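DynE8 (Micromonospora chersina, PDB 4AMM) is an iterative polyketide synthase of enediyne (dynemicin) biosynthesis, represented here by its acyltransferase domain, which probably selects acyl units and passes them to the carrier domain. Local coordinates at residues 1-6 with 374-379; 48-53 with 384-389. All coordinates share one frame; numbering follows the deposited sequence.

In the fold
The chain opens with strand 4-10, an outermost strand of a four-stranded antiparallel sheet, and continues through two helices to strand 52-58, its neighbour in that sheet. Helix 376-387, near the C terminus, meets both. Interaction 1 (1-6 with 374-379) brings the N terminus to the start of this helix, closing a loop of 367 residues; interaction 2 (48-53 with 384-389) joins the beginning of strand 52-58 to the helix's C-terminal end, closing one of 330. The two loops cross rather than nest, since their segments alternate along the chain. The centres of interactions 1 and 2 lie about 18 Å apart. Together they fasten opposite ends of one helix to neighbouring strands of the same sheet.

Interaction 1 (1-6 with 374-379); sequences PDHELV and SAAGMA
The imidazole of His-3 lies with one face against Ala-376, whose CB sits 3.9 Å from the ring centroid in a CH-pi contact. The methyl is displaced toward the rim, nearest CE1 at 3.6 Å, while Ala-376 CA reaches ND1 over the face. The contact buries ND1, which has no hydrogen-bond partner in the model. CG stands anti to the carbonyl carbon (chi1 -76°), which starts the ring off toward Ala-376; His-3 CB, directed at the helix by the backbone, meets the methyl of Ala-379 at 4.0 Å.

Next to this ring-on-methyl contact, Asp-2 grips the residues that lead into helix 376-387 with both carboxylate oxygens. OD2 accepts from Ser-374 OG at 2.9 Å through its syn lone pair. OD1 is met on its syn side by Ala-375 N, also at 2.9 Å, with the donor 22° out of the carboxylate plane and the bond distinctly bent (134°). Ser-374 OG in turn accepts from Ala-376 N at 3.1 Å, a capping bond at the helix start, so one hydroxyl links the carboxylate to the first turn. An alanine in place of Ser-374 would probably leave Asp-2 OD2 without its hydroxyl mate and Ala-376 N without its cap, setting the carboxylate freer to turn.

Two smaller touches complete the contact: Pro-1 CB meets Ala-375 CB at 3.6 Å, and Leu-5 CD1 rests against the carbonyl oxygen of Ala-379. Glu-4 points away, to a salt bridge with Arg-401. Glu-4 and Val-6 face helix 32-45 while Leu-5 faces helix 376-387, so the two helices pack on opposite faces of the antiparallel sheet, an arrangement consistent with the small alpha/beta linker subdomain that joins ketosynthase to acyltransferase in modular polyketide synthases.

Interaction 2 (48-53 with 384-389); sequences GDVPAR and ALFAAG
A Schellman motif ends helix 376-387, with Gly-389 at positive phi, and Arg-53 from the beginning of strand 52-58 docks onto it. Arg-53 NH1 donates to Phe-386 O at 2.9 Å, nearly straight at 166°, on a lone pair and in the carbonyl plane. The same oxygen accepts from Gly-389 N, so two donors hold it, one belonging to the motif itself. NH1 also passes 3.5 Å from Gly-389 CA.

The guanidinium stacks over one face of the Phe-386 ring as a cation-pi pair, with CZ 4.6 Å from the ring centroid and the two planes 25° apart. NH1 stands over the rim near CD1 and CE1, whereas CD makes a CH-pi contact over the same ring, 4.3 Å from its centroid. The arginine chain is extended from CG to NE and crosses the phenylalanine side chain at about a right angle. On its own side of the contact, NE donates to Val-50 O at 2.8 Å, in the guanidinium plane, and, with the NH1 bond, should limit rotation of the flat group.

Beyond the two segments NH1 also bonds to Val-391 O, and NH2 forms a salt bridge with Asp-392. The buried positive charge is therefore likely to be balanced by Asp-392, by the ring face and by carbonyl oxygens, including one at the helix's C-terminal end, where the dipole would favour a cation.

Interaction 1 (1-6 with 374-379)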
loop_
_atom_site.group_PDB
_atom_site.type_symbol
_atom_site.label_atom_id
_atom_site.label_comp_id
_atom_site.label_asym_id
_atom_site.label_seq_id
_atom_site.Cartn_x
_atom_site.Cartn_y
_atom_site.Cartn_z
ATOM N N PRO A 1 -23.008 -0.493 0.293
ATOM C CA PRO A 1 -21.735 0.176 -0.070
ATOM C C PRO A 1 -21.901 1.138 -1.282
ATOM O O PRO A 1 -22.802 0.922 -2.105
ATOM C CB PRO A 1 -20.783 -0.997 -0.391
ATOM C CG PRO A 1 -21.652 -2.183 -0.618
ATOM C CD PRO A 1 -22.965 -1.955 0.094
ATOM N N ASP A 2 -21.060 2.192 -1.366
ATOM C CA ASP A 2 -21.049 3.149 -2.494
ATOM C C ASP A 2 -20.411 2.629 -3.794
ATOM O O ASP A 2 -20.616 3.180 -4.868
ATOM C CB ASP A 2 -20.423 4.502 -2.088
ATOM C CG ASP A 2 -18.955 4.388 -1.581
ATOM O OD1 ASP A 2 -18.445 3.258 -1.350
ATOM O OD2 ASP A 2 -18.318 5.461 -1.388
ATOM N N HIS A 3 -19.643 1.539 -3.699
ATOM C CA HIS A 3 -19.201 0.872 -4.902
ATOM C C HIS A 3 -19.647 -0.567 -4.723
ATOM O O HIS A 3 -19.651 -1.125 -3.590
ATOM C CB HIS A 3 -17.675 0.866 -5.098
ATOM C CG HIS A 3 -17.113 2.167 -5.558
ATOM N ND1 HIS A 3 -17.133 3.286 -4.760
ATOM C CD2 HIS A 3 -16.555 2.535 -6.725
ATOM C CE1 HIS A 3 -16.621 4.303 -5.427
ATOM N NE2 HIS A 3 -16.241 3.871 -6.614
ATOM N N GLU A 4 -20.047 -1.134 -5.830
ATOM C CA GLU A 4 -20.416 -2.529 -5.906
ATOM C C GLU A 4 -19.278 -3.276 -6.577
ATOM O O GLU A 4 -18.555 -2.731 -7.430
ATOM C CB GLU A 4 -21.715 -2.669 -6.694
ATOM C CG GLU A 4 -22.244 -4.082 -6.565
ATOM C CD GLU A 4 -22.435 -4.437 -5.054
ATOM O OE1 GLU A 4 -23.446 -4.023 -4.434
ATOM O OE2 GLU A 4 -21.483 -5.033 -4.480
ATOM N N LEU A 5 -19.127 -4.570 -6.260
ATOM C CA LEU A 5 -18.149 -5.439 -6.880
ATOM C C LEU A 5 -18.809 -6.398 -7.805
ATOM O O LEU A 5 -19.685 -7.177 -7.360
ATOM C CB LEU A 5 -17.470 -6.251 -5.750
ATOM C CG LEU A 5 -16.514 -7.361 -6.230
ATOM C CD1 LEU A 5 -15.337 -6.797 -7.059
ATOM C CD2 LEU A 5 -15.999 -8.086 -4.945
ATOM N N VAL A 6 -18.434 -6.400 -9.084
ATOM C CA VAL A 6 -19.052 -7.260 -10.060
ATOM C C VAL A 6 -17.996 -8.159 -10.643
ATOM O O VAL A 6 -16.991 -7.705 -11.213
ATOM C CB VAL A 6 -19.658 -6.450 -11.231
ATOM C CG1 VAL A 6 -20.285 -7.384 -12.172
ATOM C CG2 VAL A 6 -20.669 -5.490 -10.628
ATOM N N SER A 374 -15.665 4.969 2.732
ATOM C CA SER A 374 -16.021 4.568 1.386
ATOM C C SER A 374 -15.580 3.104 1.175
ATOM O O SER A 374 -14.474 2.730 1.591
ATOM C CB SER A 374 -15.395 5.513 0.345
ATOM O OG SER A 374 -15.518 4.998 -0.991
ATOM N N ALA A 375 -16.467 2.304 0.563
ATOM C CA ALA A 375 -16.149 0.933 0.141
ATOM C C ALA A 375 -15.373 0.867 -1.172
ATOM O O ALA A 375 -15.129 -0.253 -1.705
ATOM C CB ALA A 375 -17.426 0.129 0.015
ATOM N N ALA A 376 -14.998 2.001 -1.725
ATOM C CA ALA A 376 -14.264 2.089 -2.989
ATOM C C ALA A 376 -13.066 1.139 -2.953
ATOM O O ALA A 376 -12.899 0.317 -3.883
ATOM C CB ALA A 376 -13.800 3.560 -3.250
ATOM N N GLY A 377 -12.228 1.252 -1.925
ATOM C CA GLY A 377 -10.987 0.474 -1.878
ATOM C C GLY A 377 -11.257 -1.008 -1.668
ATOM O O GLY A 377 -10.614 -1.794 -2.326
ATOM N N MET A 378 -12.180 -1.366 -0.748
ATOM C CA MET A 378 -12.436 -2.769 -0.510
ATOM C C MET A 378 -12.984 -3.355 -1.799
ATOM O O MET A 378 -12.545 -4.428 -2.151
ATOM C CB MET A 378 -13.290 -3.096 0.711
ATOM C CG MET A 378 -12.820 -2.424 2.010
ATOM S SD MET A 378 -11.228 -2.852 2.729
ATOM C CE MET A 378 -11.650 -4.578 2.770
ATOM N N ALA A 379 -13.839 -2.659 -2.548
ATOM C CA ALA A 379 -14.295 -3.240 -3.814
ATOM C C ALA A 379 -13.221 -3.325 -4.819
ATOM O O ALA A 379 -13.057 -4.412 -5.447
ATOM C CB ALA A 379 -15.458 -2.429 -4.416
#

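Interaction 2 (48-53 with 384-389)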
loop_
_atom_site.group_PDB
_atom_site.type_symbol
_atom_site.label_atom_id
_atom_site.label_comp_id
_atom_site.label_asym_id
_atom_site.label_seq_id
_atom_site.Cartn_x
_atom_site.Cartn_y
_atom_site.Cartn_z
ATOM N N GLY A 48 -14.437 -20.406 -7.280
ATOM C CA GLY A 48 -13.766 -21.729 -7.376
ATOM C C GLY A 48 -12.709 -21.658 -8.461
ATOM O O GLY A 48 -11.963 -20.694 -8.549
ATOM N N ASP A 49 -12.717 -22.663 -9.340
ATOM C CA ASP A 49 -11.744 -22.656 -10.479
ATOM C C ASP A 49 -12.462 -21.978 -11.647
ATOM O O ASP A 49 -13.362 -22.499 -12.286
ATOM C CB ASP A 49 -11.502 -24.145 -10.852
ATOM C CG ASP A 49 -10.304 -24.349 -11.740
ATOM O OD1 ASP A 49 -9.815 -23.370 -12.349
ATOM O OD2 ASP A 49 -9.838 -25.533 -11.793
ATOM N N VAL A 50 -12.140 -20.734 -11.809
ATOM C CA VAL A 50 -12.825 -19.883 -12.799
ATOM C C VAL A 50 -11.683 -19.427 -13.697
ATOM O O VAL A 50 -10.884 -18.535 -13.367
ATOM C CB VAL A 50 -13.395 -18.645 -12.140
ATOM C CG1 VAL A 50 -14.031 -17.785 -13.197
ATOM C CG2 VAL A 50 -14.489 -18.937 -11.067
ATOM N N PRO A 51 -11.462 -20.066 -14.854
ATOM C CA PRO A 51 -10.216 -19.882 -15.607
ATOM C C PRO A 51 -9.958 -18.449 -16.088
ATOM O O PRO A 51 -8.877 -17.933 -15.723
ATOM C CB PRO A 51 -10.391 -20.929 -16.779
ATOM C CG PRO A 51 -11.343 -22.013 -16.143
ATOM C CD PRO A 51 -12.322 -21.180 -15.329
ATOM N N ALA A 52 -10.905 -17.867 -16.786
ATOM C CA ALA A 52 -10.806 -16.504 -17.380
ATOM C C ALA A 52 -11.757 -15.631 -16.523
ATOM O O ALA A 52 -12.906 -15.971 -16.262
ATOM C CB ALA A 52 -11.314 -16.533 -18.850
ATOM N N ARG A 53 -11.188 -14.485 -16.080
ATOM C CA ARG A 53 -11.889 -13.671 -15.041
ATOM C C ARG A 53 -12.016 -12.189 -15.389
ATOM O O ARG A 53 -11.086 -11.595 -15.957
ATOM C CB ARG A 53 -11.119 -13.811 -13.729
ATOM C CG ARG A 53 -11.017 -15.235 -13.165
ATOM C CD ARG A 53 -10.352 -15.286 -11.804
ATOM N NE ARG A 53 -10.375 -16.671 -11.295
ATOM C CZ ARG A 53 -10.183 -16.991 -10.000
ATOM N NH1 ARG A 53 -9.951 -16.062 -9.048
ATOM N NH2 ARG A 53 -10.169 -18.332 -9.671
ATOM N N ALA A 384 -9.281 -6.771 -7.791
ATOM C CA ALA A 384 -7.956 -7.039 -8.214
ATOM C C ALA A 384 -7.558 -8.458 -7.758
ATOM O O ALA A 384 -6.994 -9.231 -8.567
ATOM C CB ALA A 384 -6.935 -6.000 -7.668
ATOM N N LEU A 385 -7.777 -8.785 -6.467
ATOM C CA LEU A 385 -7.378 -10.131 -5.953
ATOM C C LEU A 385 -8.138 -11.152 -6.765
ATOM O O LEU A 385 -7.529 -12.247 -7.052
ATOM C CB LEU A 385 -7.759 -10.189 -4.520
ATOM C CG LEU A 385 -6.887 -9.316 -3.566
ATOM C CD1 LEU A 385 -7.438 -9.240 -2.194
ATOM C CD2 LEU A 385 -5.470 -9.899 -3.449
ATOM N N PHE A 386 -9.416 -10.982 -7.046
ATOM C CA PHE A 386 -10.183 -12.023 -7.747
ATOM C C PHE A 386 -9.695 -12.164 -9.156
ATOM O O PHE A 386 -9.390 -13.270 -9.629
ATOM C CB PHE A 386 -11.701 -11.728 -7.678
ATOM C CG PHE A 386 -12.535 -12.749 -8.418
ATOM C CD1 PHE A 386 -12.918 -13.912 -7.730
ATOM C CD2 PHE A 386 -12.854 -12.579 -9.735
ATOM C CE1 PHE A 386 -13.656 -14.892 -8.408
ATOM C CE2 PHE A 386 -13.562 -13.550 -10.427
ATOM C CZ PHE A 386 -14.007 -14.723 -9.730
ATOM N N ALA A 387 -9.561 -11.092 -9.933
ATOM C CA ALA A 387 -9.205 -11.205 -11.346
ATOM C C ALA A 387 -7.824 -11.786 -11.453
ATOM O O ALA A 387 -7.569 -12.573 -12.394
ATOM C CB ALA A 387 -9.317 -9.854 -12.042
ATOM N N ALA A 388 -6.894 -11.438 -10.586
ATOM C CA ALA A 388 -5.525 -11.924 -10.636
ATOM C C ALA A 388 -5.414 -13.355 -10.143
ATOM O O ALA A 388 -4.324 -13.944 -10.226
ATOM C CB ALA A 388 -4.593 -10.997 -9.818
ATOM N N GLY A 389 -6.522 -13.938 -9.640
ATOM C CA GLY A 389 -6.491 -15.335 -9.225
ATOM C C GLY A 389 -5.885 -15.507 -7.872
ATOM O O GLY A 389 -5.628 -16.690 -7.515
#